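Long-range contacts in putative acyl-CoA thioester hydrolase (Yersinia pestis KIM10+, PDB 5DM5), which probably hydrolyses acyl-CoA thioesters, as a hexameric thioesterase whose subunits have the hot-dog fold: residues Glu21-Thr26 and Cys86-Ile91; Thr26-Ala31 and Lys76-Gly81; Val65-Asp70 and Thr126-Asp131; Thr99-Val104 and Ala120-Phe125. All coordinates share one frame; numbering follows the deposited sequence.

Interaction 1 (Glu21-Thr26 and Cys86-Ile91); sequences ELVLRT and CYARCI
Glu21 and Ala88 hold each other by a reciprocal pair of backbone hydrogen bonds, Glu21 N to Ala88 O and Ala88 N to Glu21 O, both 2.9 Å. At the other end of the contact Cys86 N donates to Leu24 O in a nearly straight bond, with 177° at the hydrogen. Between these points Cys86 O takes two donors from the facing strand: Val23 N at 2.9 Å and, more weakly, Leu24 N at 3.4 Å. Val23 and Leu24 therefore both face Cys86, which is the signature of a classic beta bulge. The bulge sits in strand 21-27, an outermost strand of the antiparallel hot-dog sheet as counted within one chain, beside strand 83-93. On one face of the sheet Leu22 lies across the Tyr87 ring. With CG anti to the backbone N (chi1 177°) and the next torsion near +60°, CD1 comes over the ring in a CH-pi contact, 4.0 Å from the Tyr87 centroid. Leu22 CB sits 3.7 Å from Tyr87 CE1. The same leucine also packs on Leu22 of the second subunit. Leu24, Cys86 and Ala88 turn to the other face, where Leu24 CB meets Cys86 CB at 3.7 Å. Val23, in the bulge, reaches Cys86 CB and Ala88 CB by its CG2. Helix 43-60 packs here, Ile50 against Leu24 and Gln55 against Val23.

Interaction 2 (Thr26-Ala31 and Lys76-Gly81); sequences TLAMPA and KPVAVG
Ala28 and Gly81 are joined by the one hydrogen bond between these segments: Gly81 N donates to Ala28 O at 2.9 Å, with 162° at the hydrogen and the donor tilted 18° from the carbonyl plane. Val80 packs alongside that bond. Its CG1 is anti to the backbone N (chi1 -179°), a setting that brings this methyl to 3.4 Å from Ala28 O and to 3.8 Å from Pro30 CD, and the valine and proline side chains cross at about a right angle. Leu27 approaches Gly81 by the tip of its chain, CD1 lying 3.7 Å from Gly81 O. The Ala28 methyl points into the loop, where it rests on the Ala79 carbonyl and, more loosely, on Val78, with Ala28 CB and Val78 CG1 4.2 Å apart. The contact thus joins the end of strand 21-27, and the chain just beyond it, to the loop that leads into strand 83-93. Farther out, the loop is held by polar bonds of its own. Ala79 N is bonded to Asp82 OD2 and Pro77 O to Tyr118 OH, while Ala28 and Asp82 share a backbone bond. Neighbouring subunits reach the margin, Ile50 of the second against Leu27 and Asn34 of the third against Pro30. The chemistry between the segments is therefore one main-chain bond with small aliphatic groups around it, and no polar or charged side-chain pair spans them; specificity of this kind rests on close apolar fit more than on charge.

Interaction 3 (Val65-Asp70 and Thr126-Asp131); sequences VTVRVD and TYVAVD
Thr126 meets Val67 and Arg68 together, since its O accepts from Val67 N and, on a lone pair in the carbonyl plane, from Arg68 N at 3.1 Å. Thr126 N in turn donates to Arg68 O at 2.9 Å, from above the plane of that carbonyl. Two residues opposite one make a classic beta bulge in strand 64-74, which lies at an edge of the hot-dog sheet within this chain; a strand of the fourth subunit pairs antiparallel with it at Val69, so the sheet continues across the interface. The Thr126 side chain runs beside that of Arg68, CB to CB 3.5 Å, and Arg68 NE turns to a salt bridge with Asp70 OD1 at 3.3 Å. Tyr127 points to the other face of the sheet, next to Thr66, whose CG2, anti to the backbone N, stands 4.2 Å above the Tyr127 ring plane, offset toward the rim. The phenol OH is bonded to Asp49 O of helix 43-60. Val128 N donates to Val65 O at 2.8 Å, and Val128 CG2 packs on Val67 CG1 at 3.6 Å, the two valines crossing at about a right angle. Farther on, Val130 CG2 touches Val65 CG2 at 3.8 Å.

Interaction 4 (Thr99-Val104 and Ala120-Phe125); sequences TINIEV and ATEAVF
Ile100 and Phe125 exchange backbone hydrogen bonds, as do Ile102 and Ala123, in a regular antiparallel pairing; both Ile100 N to Phe125 O and Ile102 N to Ala123 O measure 2.9 Å and are nearly straight. At the far end Val104 N donates to Thr121 O at 2.8 Å, while Val104 O faces both Ala120 and Thr121, a classic beta bulge within the hairpin of strands 97-106 and 118-129. Apolar contacts come next. Ile102 CD1 sits over the Phe125 ring in a CH-pi contact, 4.0 Å from its centroid and 27° off the normal. Phe125 CG is anti to the carbonyl carbon (chi1 -83°), which directs the ring to the side of that methyl, and Met48 of helix 43-60 packs on both side chains. Elsewhere Thr99 CG2 meets Val124 CG1 at 3.5 Å. Polar groups gather on the face opposite the phenylalanine. Glu103 and Glu122 extend side by side, but the model sets Glu122 OE2 too close to Asn101 to be trusted, so the spacing of the two carboxylates is doubtful as well. Both acids have partners beyond the two segments, Glu122 in a salt bridge to Arg119 and Glu103 bonded to Trp105 NE1. Chemically, then, a main-chain network separates an apolar face, packed under Met48, from a polar one whose carboxylates are bonded to Arg119 and Trp105.

In the fold
Interactions 1, 3 and 4 belong to one antiparallel sheet. Interaction 4 lies near the chain centre and is buried, interaction 1 is equally central but partly buried, and interaction 3 lies farther out and includes exposed residues. Interactions 1 and 4 are tied directly, strand to strand, by Arg89 O to Asn101 N; interactions 3 and 4 share strand 118-129 and join through Asp70 N to Val124 O. All three contain a classic bulge, but charged side chains stand out in interactions 3 and 4, whereas interaction 1 combines main-chain bonds with leucine-tyrosine and other apolar packing. Interaction 2, whose centre is about 27 Å from that of interaction 3, joins the chain just past strand 21-27 to the loop before strand 83-93.

Interaction 1 (Glu21-Thr26 and Cys86-Ile91)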
loop_
_atom_site.group_PDB
_atom_site.type_symbol
_atom_site.label_atom_id
_atom_site.label_comp_id
_atom_site.label_asym_id
_atom_site.label_seq_id
_atom_site.Cartn_x
_atom_site.Cartn_y
_atom_site.Cartn_z
ATOM N N GLU B 21 -13.615 10.900 -22.731
ATOM C CA GLU B 21 -12.155 10.928 -22.717
ATOM C C GLU B 21 -11.593 9.906 -21.754
ATOM O O GLU B 21 -12.015 9.863 -20.609
ATOM C CB GLU B 21 -11.649 12.312 -22.283
ATOM C CG GLU B 21 -10.130 12.461 -22.367
ATOM C CD GLU B 21 -9.578 13.665 -21.621
ATOM O OE1 GLU B 21 -10.324 14.297 -20.840
ATOM O OE2 GLU B 21 -8.388 13.987 -21.845
ATOM N N LEU B 22 -10.574 9.161 -22.162
ATOM C CA LEU B 22 -9.939 8.233 -21.243
ATOM C C LEU B 22 -9.222 9.026 -20.182
ATOM O O LEU B 22 -8.233 9.666 -20.450
ATOM C CB LEU B 22 -8.951 7.321 -21.962
ATOM C CG LEU B 22 -8.156 6.340 -21.096
ATOM C CD1 LEU B 22 -9.067 5.384 -20.355
ATOM C CD2 LEU B 22 -7.188 5.584 -21.952
ATOM N N VAL B 23 -9.758 9.030 -18.981
ATOM C CA VAL B 23 -9.136 9.733 -17.883
ATOM C C VAL B 23 -8.274 8.812 -17.011
ATOM O O VAL B 23 -7.303 9.259 -16.403
ATOM C CB VAL B 23 -10.192 10.444 -17.049
ATOM C CG1 VAL B 23 -10.640 11.705 -17.754
ATOM C CG2 VAL B 23 -11.367 9.519 -16.795
ATOM N N LEU B 24 -8.659 7.544 -16.897
ATOM C CA LEU B 24 -7.904 6.596 -16.074
ATOM C C LEU B 24 -7.784 5.222 -16.719
ATOM O O LEU B 24 -8.729 4.733 -17.317
ATOM C CB LEU B 24 -8.554 6.492 -14.711
ATOM C CG LEU B 24 -7.639 6.636 -13.512
ATOM C CD1 LEU B 24 -8.510 6.459 -12.332
ATOM C CD2 LEU B 24 -6.593 5.557 -13.528
ATOM N N ARG B 25 -6.612 4.608 -16.635
ATOM C CA ARG B 25 -6.450 3.300 -17.234
ATOM C C ARG B 25 -5.538 2.416 -16.395
ATOM O O ARG B 25 -4.327 2.539 -16.467
ATOM C CB ARG B 25 -5.871 3.471 -18.621
ATOM C CG ARG B 25 -6.263 2.438 -19.619
ATOM C CD ARG B 25 -5.620 2.800 -20.920
ATOM N NE ARG B 25 -6.367 2.313 -22.069
ATOM C CZ ARG B 25 -6.288 1.083 -22.541
ATOM N NH1 ARG B 25 -5.561 0.176 -21.911
ATOM N NH2 ARG B 25 -6.996 0.748 -23.597
ATOM N N THR B 26 -6.088 1.507 -15.611
ATOM C CA THR B 26 -5.235 0.720 -14.731
ATOM C C THR B 26 -5.498 -0.773 -14.887
ATOM O O THR B 26 -6.409 -1.177 -15.590
ATOM C CB THR B 26 -5.401 1.141 -13.235
ATOM O OG1 THR B 26 -6.784 1.183 -12.878
ATOM C CG2 THR B 26 -4.811 2.512 -13.000
ATOM N N CYS B 86 -11.274 4.087 -17.493
ATOM C CA CYS B 86 -12.265 5.150 -17.222
ATOM C C CYS B 86 -12.393 6.144 -18.353
ATOM O O CYS B 86 -11.415 6.719 -18.783
ATOM C CB CYS B 86 -11.944 5.992 -15.986
ATOM S SG CYS B 86 -12.152 5.290 -14.378
ATOM N N TYR B 87 -13.609 6.351 -18.824
ATOM C CA TYR B 87 -13.891 7.350 -19.837
ATOM C C TYR B 87 -14.869 8.362 -19.242
ATOM O O TYR B 87 -15.985 8.021 -18.889
ATOM C CB TYR B 87 -14.438 6.702 -21.116
ATOM C CG TYR B 87 -13.422 5.874 -21.854
ATOM C CD1 TYR B 87 -12.770 6.384 -22.967
ATOM C CD2 TYR B 87 -13.092 4.604 -21.429
ATOM C CE1 TYR B 87 -11.827 5.648 -23.647
ATOM C CE2 TYR B 87 -12.138 3.847 -22.102
ATOM C CZ TYR B 87 -11.509 4.376 -23.214
ATOM O OH TYR B 87 -10.559 3.638 -23.892
ATOM N N ALA B 88 -14.464 9.612 -19.130
ATOM C CA ALA B 88 -15.320 10.602 -18.512
ATOM C C ALA B 88 -15.856 11.555 -19.557
ATOM O O ALA B 88 -15.160 11.888 -20.505
ATOM C CB ALA B 88 -14.578 11.347 -17.450
ATOM N N ARG B 89 -17.116 11.949 -19.419
ATOM C CA ARG B 89 -17.700 12.927 -20.320
ATOM C C ARG B 89 -18.407 13.989 -19.555
ATOM O O ARG B 89 -19.391 13.680 -18.907
ATOM C CB ARG B 89 -18.765 12.305 -21.198
ATOM C CG ARG B 89 -18.433 11.027 -21.798
ATOM C CD ARG B 89 -19.692 10.294 -22.088
ATOM N NE ARG B 89 -20.760 11.199 -22.481
ATOM C CZ ARG B 89 -22.014 10.807 -22.643
ATOM N NH1 ARG B 89 -22.330 9.528 -22.489
ATOM N NH2 ARG B 89 -22.944 11.679 -22.983
ATOM N N CYS B 90 -17.988 15.240 -19.661
ATOM C CA CYS B 90 -18.771 16.291 -19.020
ATOM C C CYS B 90 -20.076 16.437 -19.788
ATOM O O CYS B 90 -20.124 16.171 -20.990
ATOM C CB CYS B 90 -18.034 17.630 -18.972
ATOM S SG CYS B 90 -19.003 18.931 -18.152
ATOM N N ILE B 91 -21.141 16.809 -19.087
ATOM C CA ILE B 91 -22.451 16.975 -19.710
ATOM C C ILE B 91 -23.059 18.337 -19.355
ATOM O O ILE B 91 -23.610 19.041 -20.204
ATOM C CB ILE B 91 -23.414 15.848 -19.298
ATOM C CG1 ILE B 91 -22.812 14.490 -19.630
ATOM C CG2 ILE B 91 -24.732 15.981 -20.019
ATOM C CD1 ILE B 91 -23.685 13.342 -19.226
#

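Interaction 2 (Thr26-Ala31 and Lys76-Gly81)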
loop_
_atom_site.group_PDB
_atom_site.type_symbol
_atom_site.label_atom_id
_atom_site.label_comp_id
_atom_site.label_asym_id
_atom_site.label_seq_id
_atom_site.Cartn_x
_atom_site.Cartn_y
_atom_site.Cartn_z
ATOM N N THR B 26 -6.088 1.507 -15.611
ATOM C CA THR B 26 -5.235 0.720 -14.731
ATOM C C THR B 26 -5.498 -0.773 -14.887
ATOM O O THR B 26 -6.409 -1.177 -15.590
ATOM C CB THR B 26 -5.401 1.141 -13.235
ATOM O OG1 THR B 26 -6.784 1.183 -12.878
ATOM C CG2 THR B 26 -4.811 2.512 -13.000
ATOM N N LEU B 27 -4.650 -1.580 -14.263
ATOM C CA LEU B 27 -4.760 -3.028 -14.300
ATOM C C LEU B 27 -5.415 -3.545 -13.022
ATOM O O LEU B 27 -5.136 -3.042 -11.945
ATOM C CB LEU B 27 -3.381 -3.644 -14.463
ATOM C CG LEU B 27 -3.379 -5.160 -14.560
ATOM C CD1 LEU B 27 -3.969 -5.564 -15.882
ATOM C CD2 LEU B 27 -1.985 -5.717 -14.399
ATOM N N ALA B 28 -6.294 -4.534 -13.126
ATOM C CA ALA B 28 -6.927 -5.090 -11.934
ATOM C C ALA B 28 -5.893 -5.879 -11.135
ATOM O O ALA B 28 -5.426 -6.931 -11.568
ATOM C CB ALA B 28 -8.100 -5.955 -12.307
ATOM N N MET B 29 -5.499 -5.325 -9.993
ATOM C CA MET B 29 -4.472 -5.909 -9.128
ATOM C C MET B 29 -4.989 -6.806 -7.993
ATOM O O MET B 29 -6.119 -6.644 -7.530
ATOM C CB MET B 29 -3.641 -4.778 -8.509
ATOM C CG MET B 29 -2.832 -3.916 -9.485
ATOM S SD MET B 29 -1.482 -4.738 -10.353
ATOM C CE MET B 29 -0.465 -5.249 -8.970
ATOM N N PRO B 30 -4.145 -7.728 -7.550
ATOM C CA PRO B 30 -4.406 -8.508 -6.345
ATOM C C PRO B 30 -4.229 -7.617 -5.131
ATOM O O PRO B 30 -3.572 -6.588 -5.227
ATOM C CB PRO B 30 -3.324 -9.585 -6.379
ATOM C CG PRO B 30 -2.238 -8.996 -7.193
ATOM C CD PRO B 30 -2.930 -8.177 -8.240
ATOM N N ALA B 31 -4.853 -8.000 -4.028
ATOM C CA ALA B 31 -4.899 -7.219 -2.794
ATOM C C ALA B 31 -6.042 -6.219 -2.854
ATOM O O ALA B 31 -6.364 -5.570 -1.866
ATOM C CB ALA B 31 -3.580 -6.517 -2.529
ATOM N N LYS B 76 -21.137 -5.668 -15.000
ATOM C CA LYS B 76 -20.369 -6.895 -15.134
ATOM C C LYS B 76 -19.222 -6.937 -14.132
ATOM O O LYS B 76 -18.699 -5.893 -13.746
ATOM C CB LYS B 76 -19.857 -7.030 -16.566
ATOM C CG LYS B 76 -20.994 -7.014 -17.591
ATOM C CD LYS B 76 -20.568 -7.425 -18.999
ATOM C CE LYS B 76 -21.518 -6.851 -20.049
ATOM N NZ LYS B 76 -20.925 -6.945 -21.401
ATOM N N PRO B 77 -18.882 -8.139 -13.648
ATOM C CA PRO B 77 -17.775 -8.315 -12.706
ATOM C C PRO B 77 -16.449 -8.123 -13.419
ATOM O O PRO B 77 -16.451 -8.158 -14.650
ATOM C CB PRO B 77 -17.936 -9.758 -12.242
ATOM C CG PRO B 77 -18.604 -10.427 -13.380
ATOM C CD PRO B 77 -19.547 -9.417 -13.949
ATOM N N VAL B 78 -15.367 -7.875 -12.676
ATOM C CA VAL B 78 -14.011 -7.751 -13.237
ATOM C C VAL B 78 -13.061 -8.698 -12.539
ATOM O O VAL B 78 -12.982 -8.707 -11.324
ATOM C CB VAL B 78 -13.430 -6.341 -13.084
ATOM C CG1 VAL B 78 -12.044 -6.266 -13.717
ATOM C CG2 VAL B 78 -14.366 -5.305 -13.672
ATOM N N ALA B 79 -12.245 -9.408 -13.286
ATOM C CA ALA B 79 -11.355 -10.343 -12.635
ATOM C C ALA B 79 -10.026 -9.669 -12.465
ATOM O O ALA B 79 -9.863 -8.511 -12.833
ATOM C CB ALA B 79 -11.210 -11.635 -13.437
ATOM N N VAL B 80 -9.117 -10.359 -11.798
ATOM C CA VAL B 80 -7.777 -9.857 -11.597
ATOM C C VAL B 80 -6.968 -10.131 -12.869
ATOM O O VAL B 80 -7.151 -11.160 -13.520
ATOM C CB VAL B 80 -7.137 -10.499 -10.365
ATOM C CG1 VAL B 80 -5.742 -9.962 -10.148
ATOM C CG2 VAL B 80 -7.979 -10.204 -9.153
ATOM N N GLY B 81 -6.132 -9.173 -13.260
ATOM C CA GLY B 81 -5.295 -9.314 -14.438
ATOM C C GLY B 81 -5.923 -8.700 -15.676
ATOM O O GLY B 81 -5.405 -8.837 -16.788
#

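Interaction 3 (Val65-Asp70 and Thr126-Asp131)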
loop_
_atom_site.group_PDB
_atom_site.type_symbol
_atom_site.label_atom_id
_atom_site.label_comp_id
_atom_site.label_asym_id
_atom_site.label_seq_id
_atom_site.Cartn_x
_atom_site.Cartn_y
_atom_site.Cartn_z
ATOM N N VAL B 65 -14.476 19.124 -5.994
ATOM C CA VAL B 65 -14.825 18.193 -4.938
ATOM C C VAL B 65 -16.000 17.321 -5.413
ATOM O O VAL B 65 -16.939 17.835 -6.017
ATOM C CB VAL B 65 -15.174 18.953 -3.637
ATOM C CG1 VAL B 65 -15.812 18.035 -2.626
ATOM C CG2 VAL B 65 -13.930 19.605 -3.029
ATOM N N THR B 66 -15.948 16.010 -5.191
ATOM C CA THR B 66 -17.085 15.184 -5.582
ATOM C C THR B 66 -18.205 15.568 -4.648
ATOM O O THR B 66 -17.963 15.670 -3.452
ATOM C CB THR B 66 -16.841 13.658 -5.449
ATOM O OG1 THR B 66 -15.529 13.308 -5.905
ATOM C CG2 THR B 66 -17.905 12.878 -6.238
ATOM N N VAL B 67 -19.416 15.798 -5.148
ATOM C CA VAL B 67 -20.508 16.165 -4.231
ATOM C C VAL B 67 -21.670 15.212 -4.314
ATOM O O VAL B 67 -22.522 15.187 -3.443
ATOM C CB VAL B 67 -21.084 17.587 -4.463
ATOM C CG1 VAL B 67 -20.035 18.628 -4.163
ATOM C CG2 VAL B 67 -21.643 17.766 -5.852
ATOM N N ARG B 68 -21.741 14.470 -5.401
ATOM C CA ARG B 68 -22.885 13.599 -5.590
ATOM C C ARG B 68 -22.481 12.450 -6.516
ATOM O O ARG B 68 -21.587 12.604 -7.322
ATOM C CB ARG B 68 -24.031 14.427 -6.167
ATOM C CG ARG B 68 -25.405 13.816 -6.289
ATOM C CD ARG B 68 -26.312 14.908 -6.854
ATOM N NE ARG B 68 -27.735 14.601 -6.807
ATOM C CZ ARG B 68 -28.527 14.897 -5.784
ATOM N NH1 ARG B 68 -28.035 15.516 -4.720
ATOM N NH2 ARG B 68 -29.814 14.586 -5.830
ATOM N N VAL B 69 -23.079 11.282 -6.354
ATOM C CA VAL B 69 -22.855 10.174 -7.275
ATOM C C VAL B 69 -24.224 9.622 -7.630
ATOM O O VAL B 69 -25.012 9.277 -6.752
ATOM C CB VAL B 69 -22.000 9.063 -6.700
ATOM C CG1 VAL B 69 -21.804 8.002 -7.766
ATOM C CG2 VAL B 69 -20.674 9.612 -6.284
ATOM N N ASP B 70 -24.534 9.569 -8.912
ATOM C CA ASP B 70 -25.884 9.239 -9.292
ATOM C C ASP B 70 -25.954 7.928 -10.077
ATOM O O ASP B 70 -25.124 7.676 -10.949
ATOM C CB ASP B 70 -26.412 10.380 -10.160
ATOM C CG ASP B 70 -26.444 11.708 -9.429
ATOM O OD1 ASP B 70 -26.985 11.754 -8.306
ATOM O OD2 ASP B 70 -25.856 12.687 -9.958
ATOM N N THR B 126 -21.022 14.039 -9.756
ATOM C CA THR B 126 -21.177 15.492 -9.656
ATOM C C THR B 126 -20.087 16.111 -8.795
ATOM O O THR B 126 -20.018 15.839 -7.575
ATOM C CB THR B 126 -22.527 15.885 -9.027
ATOM O OG1 THR B 126 -23.608 15.181 -9.661
ATOM C CG2 THR B 126 -22.727 17.377 -9.121
ATOM N N TYR B 127 -19.265 16.957 -9.430
ATOM C CA TYR B 127 -18.125 17.632 -8.775
ATOM C C TYR B 127 -18.387 19.122 -8.725
ATOM O O TYR B 127 -19.215 19.635 -9.479
ATOM C CB TYR B 127 -16.794 17.423 -9.515
ATOM C CG TYR B 127 -16.328 16.003 -9.683
ATOM C CD1 TYR B 127 -15.382 15.450 -8.847
ATOM C CD2 TYR B 127 -16.816 15.234 -10.718
ATOM C CE1 TYR B 127 -14.959 14.160 -9.026
ATOM C CE2 TYR B 127 -16.405 13.955 -10.901
ATOM C CZ TYR B 127 -15.478 13.412 -10.059
ATOM O OH TYR B 127 -15.081 12.104 -10.269
ATOM N N VAL B 128 -17.635 19.832 -7.894
ATOM C CA VAL B 128 -17.812 21.276 -7.770
ATOM C C VAL B 128 -16.525 22.124 -7.660
ATOM O O VAL B 128 -15.729 21.902 -6.752
ATOM C CB VAL B 128 -18.682 21.561 -6.540
ATOM C CG1 VAL B 128 -18.642 23.035 -6.180
ATOM C CG2 VAL B 128 -20.112 21.091 -6.779
ATOM N N ALA B 129 -16.323 23.104 -8.545
ATOM C CA ALA B 129 -15.131 23.937 -8.430
ATOM C C ALA B 129 -15.217 24.791 -7.172
ATOM O O ALA B 129 -16.121 25.612 -7.013
ATOM C CB ALA B 129 -14.961 24.796 -9.637
ATOM N N VAL B 130 -14.247 24.582 -6.292
ATOM C CA VAL B 130 -14.157 25.255 -5.014
ATOM C C VAL B 130 -12.808 25.906 -4.862
ATOM O O VAL B 130 -11.884 25.621 -5.613
ATOM C CB VAL B 130 -14.375 24.303 -3.798
ATOM C CG1 VAL B 130 -15.716 23.589 -3.881
ATOM C CG2 VAL B 130 -13.224 23.306 -3.670
ATOM N N ASP B 131 -12.725 26.823 -3.913
ATOM C CA ASP B 131 -11.463 27.428 -3.528
ATOM C C ASP B 131 -10.697 26.629 -2.455
ATOM O O ASP B 131 -11.096 25.522 -2.079
ATOM C CB ASP B 131 -11.742 28.828 -3.005
ATOM C CG ASP B 131 -12.872 28.848 -1.985
ATOM O OD1 ASP B 131 -12.984 27.897 -1.188
ATOM O OD2 ASP B 131 -13.658 29.813 -1.990
#

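Interaction 4 (Thr99-Val104 and Ala120-Phe125)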
loop_
_atom_site.group_PDB
_atom_site.type_symbol
_atom_site.label_atom_id
_atom_site.label_comp_id
_atom_site.label_asym_id
_atom_site.label_seq_id
_atom_site.Cartn_x
_atom_site.Cartn_y
_atom_site.Cartn_z
ATOM N N THR B 99 -21.480 18.285 -13.885
ATOM C CA THR B 99 -21.983 16.914 -13.960
ATOM C C THR B 99 -21.301 16.100 -15.068
ATOM O O THR B 99 -21.357 16.471 -16.225
ATOM C CB THR B 99 -23.487 16.900 -14.190
ATOM O OG1 THR B 99 -24.140 17.628 -13.139
ATOM C CG2 THR B 99 -23.985 15.474 -14.216
ATOM N N ILE B 100 -20.708 14.964 -14.719
ATOM C CA ILE B 100 -19.942 14.149 -15.666
ATOM C C ILE B 100 -20.324 12.678 -15.656
ATOM O O ILE B 100 -20.266 12.043 -14.614
ATOM C CB ILE B 100 -18.415 14.248 -15.385
ATOM C CG1 ILE B 100 -17.917 15.676 -15.619
ATOM C CG2 ILE B 100 -17.634 13.298 -16.271
ATOM C CD1 ILE B 100 -16.444 15.858 -15.375
ATOM N N ASN B 101 -20.640 12.133 -16.828
ATOM C CA ASN B 101 -20.986 10.730 -16.960
ATOM C C ASN B 101 -19.711 9.928 -17.147
ATOM O O ASN B 101 -18.991 10.132 -18.118
ATOM C CB ASN B 101 -21.913 10.500 -18.151
ATOM C CG ASN B 101 -22.467 9.079 -18.200
ATOM O OD1 ASN B 101 -23.423 8.743 -17.496
ATOM N ND2 ASN B 101 -21.808 8.218 -18.963
ATOM N N ILE B 102 -19.493 8.960 -16.261
ATOM C CA ILE B 102 -18.262 8.173 -16.199
ATOM C C ILE B 102 -18.504 6.717 -16.512
ATOM O O ILE B 102 -19.387 6.089 -15.928
ATOM C CB ILE B 102 -17.606 8.283 -14.809
ATOM C CG1 ILE B 102 -17.237 9.746 -14.536
ATOM C CG2 ILE B 102 -16.365 7.421 -14.732
ATOM C CD1 ILE B 102 -16.599 10.013 -13.183
ATOM N N GLU B 103 -17.655 6.181 -17.384
ATOM C CA GLU B 103 -17.775 4.823 -17.891
ATOM C C GLU B 103 -16.570 3.963 -17.524
ATOM O O GLU B 103 -15.444 4.372 -17.744
ATOM C CB GLU B 103 -17.867 4.900 -19.422
ATOM C CG GLU B 103 -18.949 5.858 -19.974
ATOM C CD GLU B 103 -18.961 5.939 -21.503
ATOM O OE1 GLU B 103 -18.165 5.238 -22.163
ATOM O OE2 GLU B 103 -19.767 6.714 -22.049
ATOM N N VAL B 104 -16.788 2.733 -17.077
ATOM C CA VAL B 104 -15.676 1.845 -16.748
ATOM C C VAL B 104 -15.809 0.600 -17.580
ATOM O O VAL B 104 -16.748 -0.187 -17.405
ATOM C CB VAL B 104 -15.624 1.454 -15.256
ATOM C CG1 VAL B 104 -14.527 0.447 -15.022
ATOM C CG2 VAL B 104 -15.369 2.651 -14.416
ATOM N N ALA B 120 -17.977 -2.269 -17.481
ATOM C CA ALA B 120 -18.257 -2.937 -16.219
ATOM C C ALA B 120 -18.995 -2.042 -15.213
ATOM O O ALA B 120 -19.599 -2.544 -14.266
ATOM C CB ALA B 120 -16.980 -3.462 -15.624
ATOM N N THR B 121 -18.888 -0.726 -15.349
ATOM C CA THR B 121 -19.645 0.141 -14.446
ATOM C C THR B 121 -19.923 1.482 -15.062
ATOM O O THR B 121 -19.119 1.981 -15.805
ATOM C CB THR B 121 -18.900 0.370 -13.135
ATOM O OG1 THR B 121 -18.601 -0.894 -12.544
ATOM C CG2 THR B 121 -19.755 1.144 -12.176
ATOM N N GLU B 122 -21.062 2.085 -14.799
ATOM C CA GLU B 122 -21.209 3.442 -15.273
ATOM C C GLU B 122 -22.000 4.221 -14.255
ATOM O O GLU B 122 -22.838 3.661 -13.568
ATOM C CB GLU B 122 -21.832 3.509 -16.663
ATOM C CG GLU B 122 -22.076 4.947 -17.107
ATOM C CD GLU B 122 -22.630 5.071 -18.501
ATOM O OE1 GLU B 122 -22.995 4.037 -19.093
ATOM O OE2 GLU B 122 -22.687 6.212 -19.002
ATOM N N ALA B 123 -21.698 5.502 -14.112
ATOM C CA ALA B 123 -22.422 6.320 -13.148
ATOM C C ALA B 123 -22.349 7.788 -13.520
ATOM O O ALA B 123 -21.561 8.169 -14.371
ATOM C CB ALA B 123 -21.880 6.100 -11.765
ATOM N N VAL B 124 -23.176 8.613 -12.891
ATOM C CA VAL B 124 -23.163 10.033 -13.198
ATOM C C VAL B 124 -22.713 10.841 -11.981
ATOM O O VAL B 124 -23.454 11.090 -11.039
ATOM C CB VAL B 124 -24.540 10.504 -13.675
ATOM C CG1 VAL B 124 -24.505 11.979 -14.020
ATOM C CG2 VAL B 124 -24.975 9.685 -14.883
ATOM N N PHE B 125 -21.475 11.293 -12.070
ATOM C CA PHE B 125 -20.785 11.961 -10.988
ATOM C C PHE B 125 -20.936 13.458 -10.950
ATOM O O PHE B 125 -20.929 14.092 -11.988
ATOM C CB PHE B 125 -19.316 11.603 -11.094
ATOM C CG PHE B 125 -18.991 10.298 -10.475
ATOM C CD1 PHE B 125 -19.500 9.137 -10.997
ATOM C CD2 PHE B 125 -18.161 10.237 -9.377
ATOM C CE1 PHE B 125 -19.212 7.951 -10.423
ATOM C CE2 PHE B 125 -17.861 9.047 -8.808
ATOM C CZ PHE B 125 -18.386 7.899 -9.327
#